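Local coordinates for uncharacterized protein (Bacteroides ovatus, PDB 4FS7), which is of unknown function but, as an extracellular protein built of BspA-type leucine-rich repeats, probably binds other proteins, at residues L169-E174 with L192-K197; N217-L222 with D239-L244. All coordinates share one frame; numbering follows the deposited sequence. Where two conformers were deposited one is given.

Contact 1: residues L169-E174 with L192-K197; sequences LPDSME and LPRNLK
Pro193 fills the tight centre of this meeting between two successive type I beta turns, Pro170 to Met173 and Pro193 to Leu196. Its rigid ring suits the start of a turn and offers an apolar wedge: CD meets Leu169 CD1 at 3.9 Å, CG lies 4.0 Å from Met173 CB, and CB abuts Met173 O. Leu169 and selenomethionine Met173 reach Ile153 of strand 152-153, so this side is core.

The other side is polar and wetter. Asp171, with CG anti to the backbone N (chi1 -161°), spans the gap with both oxygens: OD1 accepts Arg194 N at 3.0 Å, while OD2 forms a salt bridge to Arg194 NH1, also 3.0 Å. OD2 lies in the guanidinium plane, yet the N-H arrives from well above the carboxylate plane. An alanine here would probably loosen the turns' outer edge, since both bonds would go. One water bridges Asp171 O, Met173 O and Asn195 N. Lys197 N donates to Glu174 O at 2.8 Å, in the carbonyl plane, and their side chains run side by side into a long salt bridge (OE1–NZ 3.7 Å).

Backbone bonds and a buried proline thus probably space the turns, with surface charges as an adaptable clasp.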
loop_
_atom_site.group_PDB
_atom_site.type_symbol
_atom_site.label_atom_id
_atom_site.label_comp_id
_atom_site.label_asym_id
_atom_site.label_seq_id
_atom_site.Cartn_x
_atom_site.Cartn_y
_atom_site.Cartn_z
ATOM N N LEU A 169 7.406 -1.864 13.843
ATOM C CA LEU A 169 7.817 -3.040 13.088
ATOM C C LEU A 169 9.148 -3.551 13.612
ATOM O O LEU A 169 9.918 -2.785 14.169
ATOM C CB LEU A 169 7.944 -2.711 11.601
ATOM C CG LEU A 169 6.641 -2.455 10.855
ATOM C CD1 LEU A 169 6.900 -1.780 9.520
ATOM C CD2 LEU A 169 5.875 -3.781 10.665
ATOM N N PRO A 170 9.455 -4.847 13.432
ATOM C CA PRO A 170 10.766 -5.338 13.840
ATOM C C PRO A 170 11.843 -4.637 13.017
ATOM O O PRO A 170 11.767 -4.567 11.783
ATOM C CB PRO A 170 10.699 -6.838 13.501
ATOM C CG PRO A 170 9.245 -7.150 13.423
ATOM C CD PRO A 170 8.623 -5.916 12.858
ATOM N N ASP A 171 12.856 -4.144 13.708
ATOM C CA ASP A 171 13.892 -3.406 13.029
ATOM C C ASP A 171 14.727 -4.209 12.053
ATOM O O ASP A 171 15.348 -3.627 11.158
ATOM C CB ASP A 171 14.782 -2.703 14.032
ATOM C CG ASP A 171 15.573 -1.575 13.427
ATOM O OD1 ASP A 171 15.014 -0.685 12.695
ATOM O OD2 ASP A 171 16.784 -1.603 13.667
ATOM N N SER A 172 14.741 -5.527 12.168
ATOM C CA SER A 172 15.466 -6.368 11.258
ATOM C C SER A 172 14.736 -6.691 9.975
ATOM O O SER A 172 15.306 -7.322 9.066
ATOM C CB SER A 172 15.806 -7.719 11.936
ATOM O OG SER A 172 14.601 -8.439 12.259
HETATM N N MSE A 173 13.465 -6.317 9.881
HETATM C CA MSE A 173 12.637 -6.713 8.740
HETATM C C MSE A 173 13.137 -6.025 7.453
HETATM O O MSE A 173 13.431 -4.834 7.453
HETATM C CB MSE A 173 11.173 -6.373 9.020
HETATM C CG MSE A 173 10.223 -6.874 7.933
HETATM SE SE MSE A 173 8.443 -7.113 8.580
HETATM C CE MSE A 173 8.772 -8.645 9.747
ATOM N N GLU A 174 13.183 -6.788 6.358
ATOM C CA GLU A 174 13.698 -6.245 5.101
ATOM C C GLU A 174 12.657 -6.106 3.999
ATOM O O GLU A 174 12.923 -5.412 3.038
ATOM C CB GLU A 174 14.897 -7.021 4.641
ATOM C CG GLU A 174 16.092 -6.843 5.610
ATOM C CD GLU A 174 17.426 -7.396 5.153
ATOM O OE1 GLU A 174 17.525 -8.004 4.080
ATOM O OE2 GLU A 174 18.401 -7.238 5.954
ATOM N N LEU A 192 10.194 3.155 9.416
ATOM C CA LEU A 192 10.498 1.967 8.676
ATOM C C LEU A 192 11.693 1.258 9.298
ATOM O O LEU A 192 12.597 1.902 9.825
ATOM C CB LEU A 192 10.755 2.318 7.209
ATOM C CG LEU A 192 9.536 2.844 6.441
ATOM C CD1 LEU A 192 9.963 3.251 5.023
ATOM C CD2 LEU A 192 8.414 1.786 6.356
ATOM N N PRO A 193 11.745 -0.093 9.198
ATOM C CA PRO A 193 12.931 -0.815 9.651
ATOM C C PRO A 193 14.173 -0.219 9.014
ATOM O O PRO A 193 14.168 0.122 7.833
ATOM C CB PRO A 193 12.651 -2.240 9.164
ATOM C CG PRO A 193 11.185 -2.351 9.224
ATOM C CD PRO A 193 10.690 -1.006 8.771
ATOM N N ARG A 194 15.245 -0.107 9.783
ATOM C CA ARG A 194 16.420 0.677 9.396
ATOM C C ARG A 194 17.175 0.141 8.182
ATOM O O ARG A 194 17.902 0.886 7.545
ATOM C CB ARG A 194 17.360 0.883 10.604
ATOM C CG ARG A 194 16.761 1.774 11.713
ATOM C CD ARG A 194 17.588 1.732 13.014
ATOM N NE ARG A 194 17.050 2.585 14.082
ATOM C CZ ARG A 194 16.450 2.129 15.179
ATOM N NH1 ARG A 194 16.299 0.824 15.351
ATOM N NH2 ARG A 194 16.003 2.968 16.105
ATOM N N ASN A 195 17.013 -1.147 7.898
ATOM C CA ASN A 195 17.632 -1.805 6.752
ATOM C C ASN A 195 16.589 -2.348 5.760
ATOM O O ASN A 195 16.849 -3.279 5.027
ATOM C CB ASN A 195 18.539 -2.942 7.218
ATOM C CG ASN A 195 19.654 -3.244 6.244
ATOM O OD1 ASN A 195 19.958 -4.403 6.009
ATOM N ND2 ASN A 195 20.288 -2.206 5.691
ATOM N N LEU A 196 15.402 -1.752 5.740
ATOM C CA LEU A 196 14.341 -2.183 4.826
ATOM C C LEU A 196 14.840 -2.099 3.386
ATOM O O LEU A 196 15.475 -1.113 3.008
ATOM C CB LEU A 196 13.091 -1.300 4.995
ATOM C CG LEU A 196 11.827 -1.850 4.363
ATOM C CD1 LEU A 196 11.307 -3.090 5.092
ATOM C CD2 LEU A 196 10.754 -0.775 4.289
ATOM N N LYS A 197 14.508 -3.121 2.604
ATOM C CA LYS A 197 14.910 -3.254 1.189
ATOM C C LYS A 197 13.771 -3.040 0.206
ATOM O O LYS A 197 13.926 -2.404 -0.830
ATOM C CB LYS A 197 15.469 -4.651 0.928
ATOM C CG LYS A 197 16.702 -5.037 1.809
ATOM C CD LYS A 197 17.970 -4.202 1.465
ATOM C CE LYS A 197 19.116 -4.371 2.446
ATOM N NZ LYS A 197 19.767 -5.700 2.323
HETATM O O HOH W 1 15.788 -3.697 8.517
#

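Contact 2: residues N217-L222 with D239-L244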
loop_
_atom_site.group_PDB
_atom_site.type_symbol
_atom_site.label_atom_id
_atom_site.label_comp_id
_atom_site.label_asym_id
_atom_site.label_seq_id
_atom_site.Cartn_x
_atom_site.Cartn_y
_atom_site.Cartn_z
ATOM N N ASN A 217 18.319 4.340 3.527
ATOM C CA ASN A 217 19.234 4.265 2.397
ATOM C C ASN A 217 19.223 2.923 1.691
ATOM O O ASN A 217 19.514 2.839 0.487
ATOM C CB ASN A 217 20.653 4.678 2.823
ATOM C CG ASN A 217 20.720 6.156 3.179
ATOM O OD1 ASN A 217 19.852 6.953 2.773
ATOM N ND2 ASN A 217 21.761 6.546 3.934
ATOM N N SER A 218 18.860 1.879 2.431
ATOM C CA SER A 218 18.803 0.515 1.913
ATOM C C SER A 218 17.562 0.215 1.014
ATOM O O SER A 218 17.544 -0.785 0.329
ATOM C CB SER A 218 18.804 -0.499 3.071
ATOM O OG SER A 218 17.790 -0.123 4.013
ATOM N N LEU A 219 16.532 1.046 1.100
ATOM C CA LEU A 219 15.282 0.786 0.439
ATOM C C LEU A 219 15.390 1.093 -1.043
ATOM O O LEU A 219 15.673 2.220 -1.434
ATOM C CB LEU A 219 14.186 1.620 1.089
ATOM C CG LEU A 219 12.802 1.570 0.458
ATOM C CD1 LEU A 219 12.183 0.194 0.487
ATOM C CD2 LEU A 219 11.908 2.565 1.164
ATOM N N TYR A 220 15.200 0.062 -1.871
ATOM C CA TYR A 220 15.435 0.254 -3.309
ATOM C C TYR A 220 14.231 0.026 -4.190
ATOM O O TYR A 220 14.294 0.314 -5.381
ATOM C CB TYR A 220 16.629 -0.582 -3.783
ATOM C CG TYR A 220 16.429 -2.052 -3.713
ATOM C CD1 TYR A 220 15.690 -2.717 -4.664
ATOM C CD2 TYR A 220 16.986 -2.795 -2.663
ATOM C CE1 TYR A 220 15.520 -4.109 -4.589
ATOM C CE2 TYR A 220 16.806 -4.164 -2.574
ATOM C CZ TYR A 220 16.059 -4.809 -3.540
ATOM O OH TYR A 220 15.876 -6.171 -3.511
ATOM N N TYR A 221 13.136 -0.492 -3.621
ATOM C CA TYR A 221 11.965 -0.882 -4.388
ATOM C C TYR A 221 10.680 -0.486 -3.745
ATOM O O TYR A 221 10.454 -0.793 -2.579
ATOM C CB TYR A 221 11.985 -2.406 -4.615
ATOM C CG TYR A 221 10.810 -2.944 -5.415
ATOM C CD1 TYR A 221 9.592 -3.277 -4.820
ATOM C CD2 TYR A 221 10.899 -3.061 -6.772
ATOM C CE1 TYR A 221 8.538 -3.765 -5.565
ATOM C CE2 TYR A 221 9.825 -3.506 -7.534
ATOM C CZ TYR A 221 8.637 -3.849 -6.924
ATOM O OH TYR A 221 7.558 -4.320 -7.678
ATOM N N LEU A 222 9.802 0.136 -4.520
ATOM C CA LEU A 222 8.388 0.380 -4.120
ATOM C C LEU A 222 7.475 -0.253 -5.150
ATOM O O LEU A 222 7.560 0.054 -6.328
ATOM C CB LEU A 222 7.973 1.867 -4.061
ATOM C CG LEU A 222 8.771 2.802 -3.184
ATOM C CD1 LEU A 222 8.276 4.257 -3.279
ATOM C CD2 LEU A 222 8.825 2.371 -1.748
ATOM N N ASP A 239 18.507 8.728 -4.943
ATOM C CA ASP A 239 19.270 7.935 -5.891
ATOM C C ASP A 239 19.385 6.462 -5.490
ATOM O O ASP A 239 19.762 5.607 -6.317
ATOM C CB ASP A 239 20.674 8.529 -6.104
ATOM C CG ASP A 239 20.666 9.896 -6.791
ATOM O OD1 ASP A 239 19.731 10.161 -7.610
ATOM O OD2 ASP A 239 21.633 10.696 -6.520
ATOM N N SER A 240 19.118 6.147 -4.228
ATOM C CA SER A 240 19.164 4.783 -3.710
ATOM C C SER A 240 18.036 3.881 -4.225
ATOM O O SER A 240 18.159 2.650 -4.187
ATOM C CB SER A 240 19.165 4.808 -2.167
ATOM O OG SER A 240 18.248 5.761 -1.682
ATOM N N PHE A 241 16.966 4.461 -4.766
ATOM C CA PHE A 241 15.938 3.640 -5.402
ATOM C C PHE A 241 16.433 3.149 -6.738
ATOM O O PHE A 241 17.024 3.915 -7.497
ATOM C CB PHE A 241 14.613 4.388 -5.547
ATOM C CG PHE A 241 13.833 4.435 -4.277
ATOM C CD1 PHE A 241 14.067 5.398 -3.349
ATOM C CD2 PHE A 241 12.964 3.402 -3.961
ATOM C CE1 PHE A 241 13.375 5.401 -2.145
ATOM C CE2 PHE A 241 12.286 3.419 -2.766
ATOM C CZ PHE A 241 12.490 4.447 -1.886
ATOM N N THR A 242 16.160 1.874 -7.022
ATOM C CA THR A 242 16.435 1.305 -8.326
ATOM C C THR A 242 15.191 0.924 -9.131
ATOM O O THR A 242 15.279 0.868 -10.367
ATOM C CB THR A 242 17.385 0.153 -8.223
ATOM O OG1 THR A 242 16.783 -0.857 -7.422
ATOM C CG2 THR A 242 18.756 0.603 -7.631
ATOM N N GLU A 243 14.054 0.683 -8.478
ATOM C CA GLU A 243 12.831 0.430 -9.197
ATOM C C GLU A 243 11.605 0.908 -8.439
ATOM O O GLU A 243 11.456 0.639 -7.253
ATOM C CB GLU A 243 12.666 -1.050 -9.520
ATOM C CG GLU A 243 11.427 -1.314 -10.360
ATOM C CD GLU A 243 11.234 -2.742 -10.831
ATOM O OE1 GLU A 243 12.040 -3.624 -10.486
ATOM O OE2 GLU A 243 10.246 -2.990 -11.551
ATOM N N LEU A 244 10.745 1.600 -9.185
ATOM C CA LEU A 244 9.381 1.924 -8.784
ATOM C C LEU A 244 8.453 1.153 -9.708
ATOM O O LEU A 244 8.701 1.105 -10.915
ATOM C CB LEU A 244 9.080 3.430 -8.915
ATOM C CG LEU A 244 10.043 4.371 -8.209
ATOM C CD1 LEU A 244 9.669 5.801 -8.482
ATOM C CD2 LEU A 244 10.103 4.093 -6.717
HETATM O O HOH W 2 19.258 7.394 0.117
HETATM O O HOH W 3 16.251 4.625 -0.391
HETATM O O HOH W 4 7.858 -4.053 -10.369
#
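Phe241 stands against the preceding coil with its ring face under a carbonyl: Leu219 O sits 3.7 Å above the ring plane, over its centre. With CG anti to its own carbonyl carbon (chi1 -79°), the ring extends alongside Leu219, the two side chains pointing the same way, and CZ touches Leu219 CD2 at 3.6 Å. Leu222 crosses obliquely, its CG 3.6 Å from CE2 of Phe241. A large flat ring suits this place because it can meet two branched leucines and a carbonyl at once.

Beyond it the two segments become parallel strands. Leu222 and Leu244 lie side by side on the buried face, their CD1 and CD2 respectively 3.9 Å apart. Tyr221 and Glu243 share the other face, also pointing the same way, but with ring and carboxylate planes 85° apart; Glu243 CD sits at the ring edge, 3.7 Å from Tyr221 CE2. The aliphatic part of Glu243 thus packs along the tyrosine, while a water links Tyr221 OH to Glu243 OE2 at the polar tips.

Tyr220 O binds the backbones together, accepting Glu243 N nearly along its C=O axis at 3.1 Å and Thr242 N on a lone pair. Leu222 N returns a bond to Glu243 O at 3.2 Å. At the turn end, small Ser240 fits its CB against Asn217 O, while its hydroxyl serves two waters, one reaching Asn217 OD1 and the other Leu219 O.

Strands 221-222 and 243-244 are adjacent members of a parallel sheet, flanked by 198-199 next to 221-222 and by the edge strand 266-267 next to 243-244. Ile199 of strand 198-199 meets Leu219 and Leu222, whereas Phe215 adds an edge-to-face ring contact to Phe241, continuing the apolar core of the leucine-rich repeat solenoid.

In the fold
Contacts 1 and 2 follow one another along the chain, the first closing before the second opens, and their centres lie about 14 Å apart. Both fall within one BspA-type leucine-rich repeat region. Contact 1 joins the turns leading into strands 175-176 and 198-199; contact 2 joins strands 221-222 and 243-244 and the loops that lead into them, in the same five-stranded parallel sheet. They touch directly where Leu196 O meets Ser218 OG at 2.7 Å and Lys197 O meets Tyr220 N at 3.0 Å, both probable hydrogen bonds. Four successive coils thus stack in chain order, extending the solenoid by contacts between consecutive coils, the paired residues about 22 positions apart in sequence.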